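Local coordinates for JSC1_58120g3 ([Leptolyngbya] sp. JSC-1, PDB 6XHG), which binds a linear tetrapyrrole (bilin) within a GAF domain and probably serves as a light-sensing module of the cyanobacteriochrome type, at residues 41-46 and 138-143; 46-51 and 67-72; 79-84 and 131-136. All coordinates share one frame; numbering follows the deposited sequence.

Contact 1 (41-46 and 138-143). With BVX (3-[2-[(~{Z})-[5-[(4-ethenyl-3-methyl-5-oxidanylidene-pyrrol-2-ylidene)methyl]-3-(3-hydroxy-3-oxopropyl)-4-methyl-pyrrol-2-ylidene]methyl]-5-[(~{Z})-(3-ethyl-4-methyl-5-oxidanylidene-pyrrol-2-ylidene)methyl]-4-methyl-1~{H}-pyrrol-3-yl]propanoic acid), chain C.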
# COMPACT_ATOMS: atom_id res chain seq x y z
N TYR A 41 2.89 -5.99 -1.72
CA TYR A 41 3.10 -6.98 -0.67
C TYR A 41 2.05 -8.06 -0.82
O TYR A 41 0.86 -7.76 -0.96
CB TYR A 41 3.03 -6.26 0.69
CG TYR A 41 2.91 -7.09 1.94
CD1 TYR A 41 1.67 -7.53 2.39
CD2 TYR A 41 4.03 -7.38 2.71
CE1 TYR A 41 1.55 -8.26 3.55
CE2 TYR A 41 3.92 -8.11 3.88
CZ TYR A 41 2.68 -8.54 4.29
OH TYR A 41 2.56 -9.27 5.45
N LYS A 42 2.48 -9.32 -0.83
CA LYS A 42 1.60 -10.46 -1.07
C LYS A 42 1.34 -11.18 0.25
O LYS A 42 2.28 -11.54 0.96
CB LYS A 42 2.20 -11.41 -2.10
CG LYS A 42 1.41 -12.68 -2.35
CD LYS A 42 2.04 -13.49 -3.47
CE LYS A 42 1.19 -14.70 -3.84
NZ LYS A 42 1.78 -15.46 -4.98
N PHE A 43 0.06 -11.40 0.56
CA PHE A 43 -0.32 -12.16 1.74
C PHE A 43 0.01 -13.64 1.56
O PHE A 43 -0.22 -14.22 0.50
CB PHE A 43 -1.81 -11.99 2.02
CG PHE A 43 -2.15 -10.71 2.72
CD1 PHE A 43 -1.51 -10.35 3.89
CD2 PHE A 43 -3.11 -9.85 2.19
CE1 PHE A 43 -1.82 -9.16 4.54
CE2 PHE A 43 -3.42 -8.66 2.83
CZ PHE A 43 -2.78 -8.32 4.00
N ARG A 44 0.54 -14.25 2.62
CA ARG A 44 0.55 -15.70 2.74
C ARG A 44 -0.83 -16.19 3.16
O ARG A 44 -1.76 -15.41 3.37
CB ARG A 44 1.63 -16.14 3.73
CG ARG A 44 2.97 -15.48 3.51
CD ARG A 44 3.98 -15.90 4.57
NE ARG A 44 5.17 -15.06 4.54
CZ ARG A 44 6.02 -14.92 5.55
NH1 ARG A 44 5.80 -15.56 6.69
NH2 ARG A 44 7.08 -14.13 5.43
N GLU A 45 -0.97 -17.51 3.28
CA GLU A 45 -2.27 -18.08 3.63
C GLU A 45 -2.72 -17.68 5.03
O GLU A 45 -3.93 -17.70 5.31
CB GLU A 45 -2.23 -19.61 3.49
CG GLU A 45 -1.05 -20.31 4.15
CD GLU A 45 -1.18 -20.39 5.66
OE1 GLU A 45 -2.32 -20.52 6.15
OE2 GLU A 45 -0.14 -20.33 6.35
N ASP A 46 -1.79 -17.32 5.91
CA ASP A 46 -2.10 -16.91 7.27
C ASP A 46 -2.12 -15.39 7.43
O ASP A 46 -2.16 -14.90 8.57
CB ASP A 46 -1.10 -17.53 8.25
CG ASP A 46 0.35 -17.20 7.91
OD1 ASP A 46 0.59 -16.46 6.94
OD2 ASP A 46 1.25 -17.70 8.61
N GLN A 138 -12.83 -11.30 -5.34
CA GLN A 138 -13.18 -10.93 -3.98
C GLN A 138 -12.28 -11.61 -2.96
O GLN A 138 -12.65 -11.74 -1.79
CB GLN A 138 -14.65 -11.26 -3.71
CG GLN A 138 -15.28 -10.50 -2.54
CD GLN A 138 -16.59 -9.82 -2.90
OE1 GLN A 138 -16.64 -8.96 -3.79
NE2 GLN A 138 -17.66 -10.18 -2.20
N LYS A 139 -11.09 -12.06 -3.37
CA LYS A 139 -10.14 -12.66 -2.45
C LYS A 139 -9.06 -11.63 -2.12
O LYS A 139 -8.43 -11.08 -3.03
CB LYS A 139 -9.52 -13.93 -3.04
CG LYS A 139 -8.97 -14.86 -1.98
CD LYS A 139 -10.13 -15.18 -1.02
CE LYS A 139 -9.79 -16.23 0.02
NZ LYS A 139 -8.76 -15.76 0.98
N LEU A 140 -8.83 -11.37 -0.84
CA LEU A 140 -7.77 -10.45 -0.43
C LEU A 140 -6.40 -11.06 -0.71
O LEU A 140 -6.02 -12.06 -0.08
CB LEU A 140 -7.92 -10.11 1.04
CG LEU A 140 -6.89 -9.14 1.63
CD1 LEU A 140 -6.88 -7.82 0.87
CD2 LEU A 140 -7.13 -8.92 3.12
N TRP A 141 -5.66 -10.47 -1.65
CA TRP A 141 -4.40 -11.00 -2.17
C TRP A 141 -3.18 -10.34 -1.55
O TRP A 141 -2.17 -11.00 -1.29
CB TRP A 141 -4.36 -10.83 -3.70
CG TRP A 141 -3.10 -11.33 -4.36
CD1 TRP A 141 -2.91 -12.56 -4.93
CD2 TRP A 141 -1.88 -10.60 -4.56
NE1 TRP A 141 -1.64 -12.65 -5.45
CE2 TRP A 141 -0.99 -11.46 -5.23
CE3 TRP A 141 -1.45 -9.32 -4.22
CZ2 TRP A 141 0.30 -11.07 -5.58
CZ3 TRP A 141 -0.17 -8.93 -4.56
CH2 TRP A 141 0.69 -9.81 -5.24
N GLY A 142 -3.25 -9.04 -1.29
CA GLY A 142 -2.09 -8.33 -0.79
C GLY A 142 -2.41 -6.88 -0.51
O GLY A 142 -3.57 -6.49 -0.37
N LEU A 143 -1.35 -6.09 -0.44
CA LEU A 143 -1.42 -4.67 -0.10
C LEU A 143 -0.56 -3.87 -1.06
O LEU A 143 0.53 -4.30 -1.46
CB LEU A 143 -0.95 -4.43 1.34
CG LEU A 143 -1.62 -5.22 2.47
CD1 LEU A 143 -0.87 -5.04 3.78
CD2 LEU A 143 -3.08 -4.82 2.61
CHA BVX C . -2.34 -3.09 12.44
NA BVX C . -0.50 -3.51 10.67
C1A BVX C . -1.67 -2.98 11.07
C2A BVX C . -2.21 -2.29 10.00
C3A BVX C . -1.35 -2.43 8.95
C4A BVX C . -0.28 -3.19 9.38
CMA BVX C . -1.60 -1.80 7.58
CAA BVX C . -3.54 -1.55 10.01
CBA BVX C . -4.62 -2.55 9.60
CGA BVX C . -5.85 -2.44 10.50
O1A BVX C . -5.93 -1.53 11.36
O2A BVX C . -6.80 -3.26 10.37
CHB BVX C . 0.98 -3.66 8.62
NB BVX C . 1.43 -2.12 6.84
C1B BVX C . 1.38 -3.35 7.40
C2B BVX C . 1.87 -4.25 6.48
C3B BVX C . 2.20 -3.58 5.36
C4B BVX C . 1.92 -2.25 5.58
CMB BVX C . 2.02 -5.75 6.69
OB BVX C . 2.08 -1.36 4.80
CAB BVX C . 2.77 -4.21 4.09
CBB BVX C . 3.55 -3.52 3.28
NC BVX C . 2.33 -5.32 14.18
C1C BVX C . 3.54 -5.95 14.16
C2C BVX C . 3.88 -6.24 15.45
C3C BVX C . 2.90 -5.80 16.26
C4C BVX C . 1.93 -5.23 15.47
CMC BVX C . 5.16 -6.94 15.91
OC BVX C . 4.19 -6.20 13.20
CAC BVX C . 2.88 -5.92 17.78
CBC BVX C . 1.90 -6.97 18.31
CHD BVX C . 0.82 -4.69 15.94
ND BVX C . -0.51 -3.95 13.79
C1D BVX C . -0.37 -4.14 15.14
C2D BVX C . -1.53 -3.73 15.75
C3D BVX C . -2.38 -3.30 14.80
C4D BVX C . -1.76 -3.43 13.58
CMD BVX C . -1.80 -3.78 17.26
CAD BVX C . -3.79 -2.76 15.06
CBD BVX C . -3.87 -1.26 14.78
CGD BVX C . -2.82 -0.52 15.60
O1D BVX C . -2.75 -0.68 16.85
O2D BVX C . -2.02 0.27 15.03
O HOH W 1 -2.38 -13.49 -1.38
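Tyr41 to Phe43 run antiparallel to Lys139 to Leu143, their short axes 147° apart, with Tyr41 and Leu143 as a hydrogen-bonded pair and Lys42 and Gly142 as a non-hydrogen-bonded one. Tyr41 N donates to Leu143 O (2.9 Å), Leu143 N to Tyr41 O (2.8 Å), and Phe43 N to Trp141 O (2.9 Å). Gly142 CA lies 3.0 Å from Tyr41 O, and a side chain on that glycine would run into the oxygen. Over the Trp141 indole lies the extended aliphatic chain of Lys42: CG sits 4.1 Å from the centroid of the six-membered ring and 23° off its normal, a CH-pi contact over the face. Tyr41 and Leu143 stand side by side on the opposite face of the sheet, CD1 to CD1 3.8 Å apart. Phe43, its CG beside its own backbone N (chi1 -80°), swings its ring to the partner strand, where CE2 meets Leu140 CG and CZ comes 3.6 Å from Leu143 CG. The bilin lies beyond: its CAB packs over one face of the Tyr41 ring, 3.6 Å from CG, while the phenol hydroxyl is hydrogen-bonded to Trp68 O. Trp141 and Gly142 both face Ile134 of the next strand, a classic beta bulge in the central antiparallel sheet of a GAF domain, here bordering the bilin pocket.

Contact 2 (46-51 and 67-72); sequences DYFGDF and GWEDPY. With BVX (3-[2-[(~{Z})-[5-[(4-ethenyl-3-methyl-5-oxidanylidene-pyrrol-2-ylidene)methyl]-3-(3-hydroxy-3-oxopropyl)-4-methyl-pyrrol-2-ylidene]methyl]-5-[(~{Z})-(3-ethyl-4-methyl-5-oxidanylidene-pyrrol-2-ylidene)methyl]-4-methyl-1~{H}-pyrrol-3-yl]propanoic acid), chain C.
Gly49 and Trp68 supply the direct polar link: Trp68 N donates to Gly49 O at 3.1 Å. Asp50 and Gly67 follow as a non-hydrogen-bonded antiparallel pair, and a water bridges further along, donating to Tyr47 O and Trp68 O and accepting from Asp70 N. A CH-pi contact carries Phe48: Glu69 CB sits over the middle of its ring, 3.4 Å from the centroid and 5° off the normal; the carboxylate beyond, turned 13° from the ring, is offset past the rim on the CD2 side. At the ring's edge, CE1 meets Asp70 O at 3.3 Å. Arg44 makes salt bridges to both Asp50 and Glu69, which probably eases the closeness of the two acids. Apolar contact is looser: Phe51 CZ approaches the indole edge at Trp68 CE3 (4.3 Å). Trp68 NE1 donates to the bilin lactam oxygen OC at 2.9 Å while its indole face covers the pyrrole carrying C2B. Asp70 CG, anti to its own N (chi1 -172°), brings OD2 to the pyrrole nitrogens: ND donates to it at 3.1 Å and NC weakly, while OD1 caps helix 71-75, accepting from Leu73 N and weakly from Tyr72 N. An aspartate meeting pyrrole nitrogens characterises cyanobacteriochrome GAF-domain chromophore pockets.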
# COMPACT_ATOMS: atom_id res chain seq x y z
N ASP A 46 -1.79 -17.32 5.91
CA ASP A 46 -2.10 -16.91 7.27
C ASP A 46 -2.12 -15.39 7.43
O ASP A 46 -2.16 -14.90 8.57
CB ASP A 46 -1.10 -17.53 8.25
CG ASP A 46 0.35 -17.20 7.91
OD1 ASP A 46 0.59 -16.46 6.94
OD2 ASP A 46 1.25 -17.70 8.61
N TYR A 47 -2.07 -14.65 6.33
CA TYR A 47 -2.09 -13.19 6.28
C TYR A 47 -0.86 -12.56 6.91
O TYR A 47 -0.86 -11.35 7.17
CB TYR A 47 -3.37 -12.61 6.88
CG TYR A 47 -4.60 -12.95 6.06
CD1 TYR A 47 -4.92 -12.19 4.94
CD2 TYR A 47 -5.40 -14.04 6.37
CE1 TYR A 47 -6.03 -12.50 4.16
CE2 TYR A 47 -6.51 -14.35 5.60
CZ TYR A 47 -6.81 -13.58 4.50
OH TYR A 47 -7.91 -13.88 3.73
N PHE A 48 0.18 -13.34 7.18
CA PHE A 48 1.53 -12.82 7.03
C PHE A 48 1.79 -12.59 5.54
O PHE A 48 0.93 -12.84 4.69
CB PHE A 48 2.55 -13.78 7.64
CG PHE A 48 2.45 -13.91 9.13
CD1 PHE A 48 1.81 -12.94 9.88
CD2 PHE A 48 3.00 -15.00 9.78
CE1 PHE A 48 1.72 -13.05 11.26
CE2 PHE A 48 2.91 -15.12 11.16
CZ PHE A 48 2.27 -14.14 11.90
N GLY A 49 2.98 -12.12 5.19
CA GLY A 49 3.20 -11.78 3.79
C GLY A 49 4.62 -11.33 3.53
O GLY A 49 5.43 -11.16 4.45
N ASP A 50 4.89 -11.12 2.24
CA ASP A 50 6.23 -10.84 1.76
C ASP A 50 6.19 -9.73 0.72
O ASP A 50 5.24 -9.63 -0.06
CB ASP A 50 6.88 -12.10 1.15
CG ASP A 50 6.86 -13.28 2.10
OD1 ASP A 50 7.79 -13.40 2.93
OD2 ASP A 50 5.91 -14.09 2.03
N PHE A 51 7.22 -8.90 0.71
CA PHE A 51 7.37 -7.86 -0.29
C PHE A 51 7.78 -8.47 -1.63
O PHE A 51 8.82 -9.14 -1.72
CB PHE A 51 8.39 -6.81 0.15
CG PHE A 51 7.94 -6.01 1.34
CD1 PHE A 51 7.15 -4.89 1.17
CD2 PHE A 51 8.31 -6.37 2.62
CE1 PHE A 51 6.73 -4.15 2.25
CE2 PHE A 51 7.89 -5.63 3.71
CZ PHE A 51 7.10 -4.52 3.53
N GLY A 67 10.03 -10.33 4.76
CA GLY A 67 8.65 -10.49 5.16
C GLY A 67 8.26 -9.55 6.28
O GLY A 67 9.12 -9.03 7.00
N TRP A 68 6.96 -9.32 6.44
CA TRP A 68 6.42 -8.65 7.62
C TRP A 68 5.33 -9.57 8.15
O TRP A 68 4.30 -9.76 7.49
CB TRP A 68 5.88 -7.26 7.26
CG TRP A 68 5.34 -6.42 8.39
CD1 TRP A 68 5.08 -6.83 9.67
CD2 TRP A 68 5.03 -5.02 8.34
NE1 TRP A 68 4.61 -5.77 10.41
CE2 TRP A 68 4.57 -4.65 9.62
CE3 TRP A 68 5.09 -4.05 7.34
CZ2 TRP A 68 4.17 -3.35 9.93
CZ3 TRP A 68 4.69 -2.75 7.64
CH2 TRP A 68 4.24 -2.42 8.93
N GLU A 69 5.56 -10.14 9.34
CA GLU A 69 4.60 -11.04 9.97
C GLU A 69 3.83 -10.28 11.04
O GLU A 69 4.17 -10.29 12.22
CB GLU A 69 5.31 -12.26 10.55
CG GLU A 69 6.15 -13.04 9.56
CD GLU A 69 6.83 -14.24 10.21
OE1 GLU A 69 6.99 -14.24 11.45
OE2 GLU A 69 7.19 -15.19 9.49
N ASP A 70 2.78 -9.59 10.61
CA ASP A 70 2.02 -8.75 11.51
C ASP A 70 1.03 -9.60 12.30
O ASP A 70 0.13 -10.20 11.69
CB ASP A 70 1.30 -7.65 10.74
CG ASP A 70 0.65 -6.63 11.65
OD1 ASP A 70 -0.33 -6.98 12.35
OD2 ASP A 70 1.14 -5.49 11.69
N PRO A 71 1.16 -9.69 13.62
CA PRO A 71 0.26 -10.57 14.39
C PRO A 71 -1.19 -10.13 14.36
O PRO A 71 -2.09 -10.98 14.41
CB PRO A 71 0.84 -10.51 15.81
CG PRO A 71 2.22 -9.95 15.66
CD PRO A 71 2.18 -9.05 14.47
N TYR A 72 -1.43 -8.82 14.27
CA TYR A 72 -2.80 -8.32 14.19
C TYR A 72 -3.47 -8.72 12.89
O TYR A 72 -4.60 -9.21 12.89
CB TYR A 72 -2.79 -6.80 14.36
CG TYR A 72 -4.17 -6.16 14.36
CD1 TYR A 72 -4.74 -5.70 13.18
CD2 TYR A 72 -4.89 -6.02 15.54
CE1 TYR A 72 -5.99 -5.12 13.18
CE2 TYR A 72 -6.14 -5.43 15.54
CZ TYR A 72 -6.69 -4.98 14.36
OH TYR A 72 -7.93 -4.41 14.36
CHA BVX C . -2.34 -3.09 12.44
NA BVX C . -0.50 -3.51 10.67
C1A BVX C . -1.67 -2.98 11.07
C2A BVX C . -2.21 -2.29 10.00
C3A BVX C . -1.35 -2.43 8.95
C4A BVX C . -0.28 -3.19 9.38
CMA BVX C . -1.60 -1.80 7.58
CAA BVX C . -3.54 -1.55 10.01
CBA BVX C . -4.62 -2.55 9.60
CGA BVX C . -5.85 -2.44 10.50
O1A BVX C . -5.93 -1.53 11.36
O2A BVX C . -6.80 -3.26 10.37
CHB BVX C . 0.98 -3.66 8.62
NB BVX C . 1.43 -2.12 6.84
C1B BVX C . 1.38 -3.35 7.40
C2B BVX C . 1.87 -4.25 6.48
C3B BVX C . 2.20 -3.58 5.36
C4B BVX C . 1.92 -2.25 5.58
CMB BVX C . 2.02 -5.75 6.69
OB BVX C . 2.08 -1.36 4.80
CAB BVX C . 2.77 -4.21 4.09
CBB BVX C . 3.55 -3.52 3.28
NC BVX C . 2.33 -5.32 14.18
C1C BVX C . 3.54 -5.95 14.16
C2C BVX C . 3.88 -6.24 15.45
C3C BVX C . 2.90 -5.80 16.26
C4C BVX C . 1.93 -5.23 15.47
CMC BVX C . 5.16 -6.94 15.91
OC BVX C . 4.19 -6.20 13.20
CAC BVX C . 2.88 -5.92 17.78
CBC BVX C . 1.90 -6.97 18.31
CHD BVX C . 0.82 -4.69 15.94
ND BVX C . -0.51 -3.95 13.79
C1D BVX C . -0.37 -4.14 15.14
C2D BVX C . -1.53 -3.73 15.75
C3D BVX C . -2.38 -3.30 14.80
C4D BVX C . -1.76 -3.43 13.58
CMD BVX C . -1.80 -3.78 17.26
CAD BVX C . -3.79 -2.76 15.06
CBD BVX C . -3.87 -1.26 14.78
CGD BVX C . -2.82 -0.52 15.60
O1D BVX C . -2.75 -0.68 16.85
O2D BVX C . -2.02 0.27 15.03
O HOH W 2 1.35 -9.64 8.00

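Contact 3 (79-84 and 131-136); sequences GRFQQN and VVAIFQ. With BVX (3-[2-[(~{Z})-[5-[(4-ethenyl-3-methyl-5-oxidanylidene-pyrrol-2-ylidene)methyl]-3-(3-hydroxy-3-oxopropyl)-4-methyl-pyrrol-2-ylidene]methyl]-5-[(~{Z})-(3-ethyl-4-methyl-5-oxidanylidene-pyrrol-2-ylidene)methyl]-4-methyl-1~{H}-pyrrol-3-yl]propanoic acid), chain C.
Phe81 plugs the tight half of the contact, its ring wedged against the strand while its backbone belongs to the 3-10 turn 80-82. CB touches Ala133 CB at 3.9 Å, the edge at CE1 faces Val131 O at 3.6 Å, and the Phe81 and Val131 side chains cross at about a right angle, CZ against CG1. Having CG beside its own backbone N (chi1 -62°), the ring also sends its CE2 edge to the bilin methyl CMA, 3.5 Å away, and Arg80 CG lies over the centre of one face. A water is wedged between Asn84 OD1 and the strand, at the edge of the Phe81 ring. Phe135 closes the other end: its ring edge at CZ meets Phe81 O at 3.2 Å, an oxygen that also accepts from Asn84 N. Toward solvent the fit slackens. Gln82 OE1 comes no nearer than 4.5 Å to Phe135 CE2, its amide NE2 being bonded to Gln77 O, and Asn84 CB rests obliquely beside the Phe135 ring. Arg80 turns to one bilin propionate: its backbone N donates to O2A at 3.1 Å and a nearly straight 167°. The bend in its chain (chi3 64°) brings NE to 3.0 Å from O1A, with a weak NH2 bond to the same oxygen; NH2 also forms a salt bridge with Glu96, and NH1 bonds to Pro86 O. An alanine here is likely to leave this propionate without the guanidinium beside O1A, and Glu96 without its salt-bridge mate. Together these residues form the side of a GAF-domain bilin pocket that binds one of the two propionates.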
# COMPACT_ATOMS: atom_id res chain seq x y z
N GLY A 79 -7.50 -7.99 8.59
CA GLY A 79 -7.96 -6.78 9.23
C GLY A 79 -8.95 -5.99 8.40
O GLY A 79 -9.74 -6.54 7.61
N ARG A 80 -8.81 -4.66 8.47
CA ARG A 80 -9.75 -3.76 7.81
C ARG A 80 -9.71 -3.92 6.30
O ARG A 80 -10.66 -3.52 5.62
CB ARG A 80 -9.41 -2.32 8.20
CG ARG A 80 -8.07 -1.85 7.64
CD ARG A 80 -7.81 -0.38 7.91
NE ARG A 80 -7.71 -0.10 9.34
CZ ARG A 80 -7.85 1.10 9.88
NH1 ARG A 80 -8.11 2.15 9.12
NH2 ARG A 80 -7.74 1.25 11.20
N PHE A 81 -8.66 -4.54 5.78
CA PHE A 81 -8.51 -4.65 4.34
C PHE A 81 -9.52 -5.63 3.77
O PHE A 81 -9.78 -5.61 2.56
CB PHE A 81 -7.08 -5.04 4.00
CG PHE A 81 -6.09 -4.02 4.44
CD1 PHE A 81 -6.05 -2.77 3.84
CD2 PHE A 81 -5.21 -4.28 5.48
CE1 PHE A 81 -5.15 -1.82 4.25
CE2 PHE A 81 -4.31 -3.33 5.90
CZ PHE A 81 -4.28 -2.10 5.28
N GLN A 82 -10.09 -6.51 4.61
CA GLN A 82 -11.16 -7.37 4.11
C GLN A 82 -12.38 -6.55 3.72
O GLN A 82 -13.17 -6.98 2.87
CB GLN A 82 -11.53 -8.43 5.15
CG GLN A 82 -10.44 -9.47 5.37
CD GLN A 82 -10.30 -10.45 4.22
OE1 GLN A 82 -11.01 -10.36 3.21
NE2 GLN A 82 -9.37 -11.39 4.35
N GLN A 83 -12.55 -5.38 4.33
CA GLN A 83 -13.61 -4.44 3.99
C GLN A 83 -13.14 -3.36 3.03
O GLN A 83 -13.85 -2.37 2.83
CB GLN A 83 -14.20 -3.80 5.25
CG GLN A 83 -15.07 -4.73 6.08
CD GLN A 83 -14.27 -5.82 6.77
OE1 GLN A 83 -13.30 -5.54 7.47
NE2 GLN A 83 -14.67 -7.07 6.56
N ASN A 84 -11.96 -3.52 2.43
CA ASN A 84 -11.35 -2.52 1.55
C ASN A 84 -11.29 -1.16 2.22
O ASN A 84 -11.55 -0.12 1.61
CB ASN A 84 -12.10 -2.45 0.22
CG ASN A 84 -11.30 -1.75 -0.87
OD1 ASN A 84 -10.08 -1.58 -0.74
ND2 ASN A 84 -11.98 -1.32 -1.93
N VAL A 131 -1.75 2.74 2.74
CA VAL A 131 -1.77 1.31 2.47
C VAL A 131 -3.18 0.92 2.06
O VAL A 131 -4.14 1.25 2.77
CB VAL A 131 -1.32 0.48 3.69
CG1 VAL A 131 -1.14 -0.98 3.30
CG2 VAL A 131 -0.04 1.04 4.28
N VAL A 132 -3.31 0.23 0.93
CA VAL A 132 -4.62 -0.16 0.41
C VAL A 132 -4.57 -1.62 -0.02
O VAL A 132 -3.51 -2.18 -0.31
CB VAL A 132 -5.08 0.72 -0.77
CG1 VAL A 132 -5.11 2.19 -0.38
CG2 VAL A 132 -4.18 0.51 -1.98
N ALA A 133 -5.75 -2.23 -0.05
CA ALA A 133 -5.89 -3.65 -0.35
C ALA A 133 -5.76 -3.92 -1.84
O ALA A 133 -6.24 -3.15 -2.67
CB ALA A 133 -7.24 -4.17 0.16
N ILE A 134 -5.11 -5.03 -2.17
CA ILE A 134 -5.14 -5.59 -3.52
C ILE A 134 -6.05 -6.80 -3.48
O ILE A 134 -5.80 -7.76 -2.74
CB ILE A 134 -3.73 -5.96 -4.01
CG1 ILE A 134 -2.84 -4.72 -4.11
CG2 ILE A 134 -3.81 -6.66 -5.36
CD1 ILE A 134 -1.38 -5.05 -4.31
N PHE A 135 -7.15 -6.74 -4.23
CA PHE A 135 -8.10 -7.84 -4.32
C PHE A 135 -7.96 -8.57 -5.64
O PHE A 135 -7.90 -7.94 -6.71
CB PHE A 135 -9.53 -7.32 -4.14
CG PHE A 135 -9.97 -7.23 -2.72
CD1 PHE A 135 -9.84 -6.05 -2.01
CD2 PHE A 135 -10.50 -8.34 -2.07
CE1 PHE A 135 -10.24 -5.97 -0.69
CE2 PHE A 135 -10.90 -8.26 -0.75
CZ PHE A 135 -10.77 -7.08 -0.06
N GLN A 136 -7.89 -9.90 -5.57
CA GLN A 136 -7.96 -10.78 -6.74
C GLN A 136 -9.37 -11.35 -6.74
O GLN A 136 -9.69 -12.25 -5.96
CB GLN A 136 -6.90 -11.87 -6.67
CG GLN A 136 -7.05 -12.95 -7.73
CD GLN A 136 -6.28 -14.21 -7.41
OE1 GLN A 136 -5.43 -14.23 -6.51
NE2 GLN A 136 -6.57 -15.28 -8.14
CHA BVX C . -2.34 -3.09 12.44
NA BVX C . -0.50 -3.51 10.67
C1A BVX C . -1.67 -2.98 11.07
C2A BVX C . -2.21 -2.29 10.00
C3A BVX C . -1.35 -2.43 8.95
C4A BVX C . -0.28 -3.19 9.38
CMA BVX C . -1.60 -1.80 7.58
CAA BVX C . -3.54 -1.55 10.01
CBA BVX C . -4.62 -2.55 9.60
CGA BVX C . -5.85 -2.44 10.50
O1A BVX C . -5.93 -1.53 11.36
O2A BVX C . -6.80 -3.26 10.37
CHB BVX C . 0.98 -3.66 8.62
NB BVX C . 1.43 -2.12 6.84
C1B BVX C . 1.38 -3.35 7.40
C2B BVX C . 1.87 -4.25 6.48
C3B BVX C . 2.20 -3.58 5.36
C4B BVX C . 1.92 -2.25 5.58
CMB BVX C . 2.02 -5.75 6.69
OB BVX C . 2.08 -1.36 4.80
CAB BVX C . 2.77 -4.21 4.09
CBB BVX C . 3.55 -3.52 3.28
NC BVX C . 2.33 -5.32 14.18
C1C BVX C . 3.54 -5.95 14.16
C2C BVX C . 3.88 -6.24 15.45
C3C BVX C . 2.90 -5.80 16.26
C4C BVX C . 1.93 -5.23 15.47
CMC BVX C . 5.16 -6.94 15.91
OC BVX C . 4.19 -6.20 13.20
CAC BVX C . 2.88 -5.92 17.78
CBC BVX C . 1.90 -6.97 18.31
CHD BVX C . 0.82 -4.69 15.94
ND BVX C . -0.51 -3.95 13.79
C1D BVX C . -0.37 -4.14 15.14
C2D BVX C . -1.53 -3.73 15.75
C3D BVX C . -2.38 -3.30 14.80
C4D BVX C . -1.76 -3.43 13.58
CMD BVX C . -1.80 -3.78 17.26
CAD BVX C . -3.79 -2.76 15.06
CBD BVX C . -3.87 -1.26 14.78
CGD BVX C . -2.82 -0.52 15.60
O1D BVX C . -2.75 -0.68 16.85
O2D BVX C . -2.02 0.27 15.03
O HOH W 3 -7.74 -0.98 0.90

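Strand 37-43 enters contact 1 first; segments 41-46 and 138-143 are 92 residues apart at their closest ends, so this pairing closes the widest loop. Contacts 2 and 3 both nest inside it and follow in series: contact 2 closes the short excursion from strand 49-56 to strand 67-68 and the start of helix 71-75, and contact 3 then opens in the loop before strand 87-89 and ends on strand 128-136. Contact 1 joins the middle of the sheet. It touches contact 2 through Arg44 and Tyr41, and contact 3 through backbone bonds from Trp141 and Gly142 to Ile134. All three reach the same bilin.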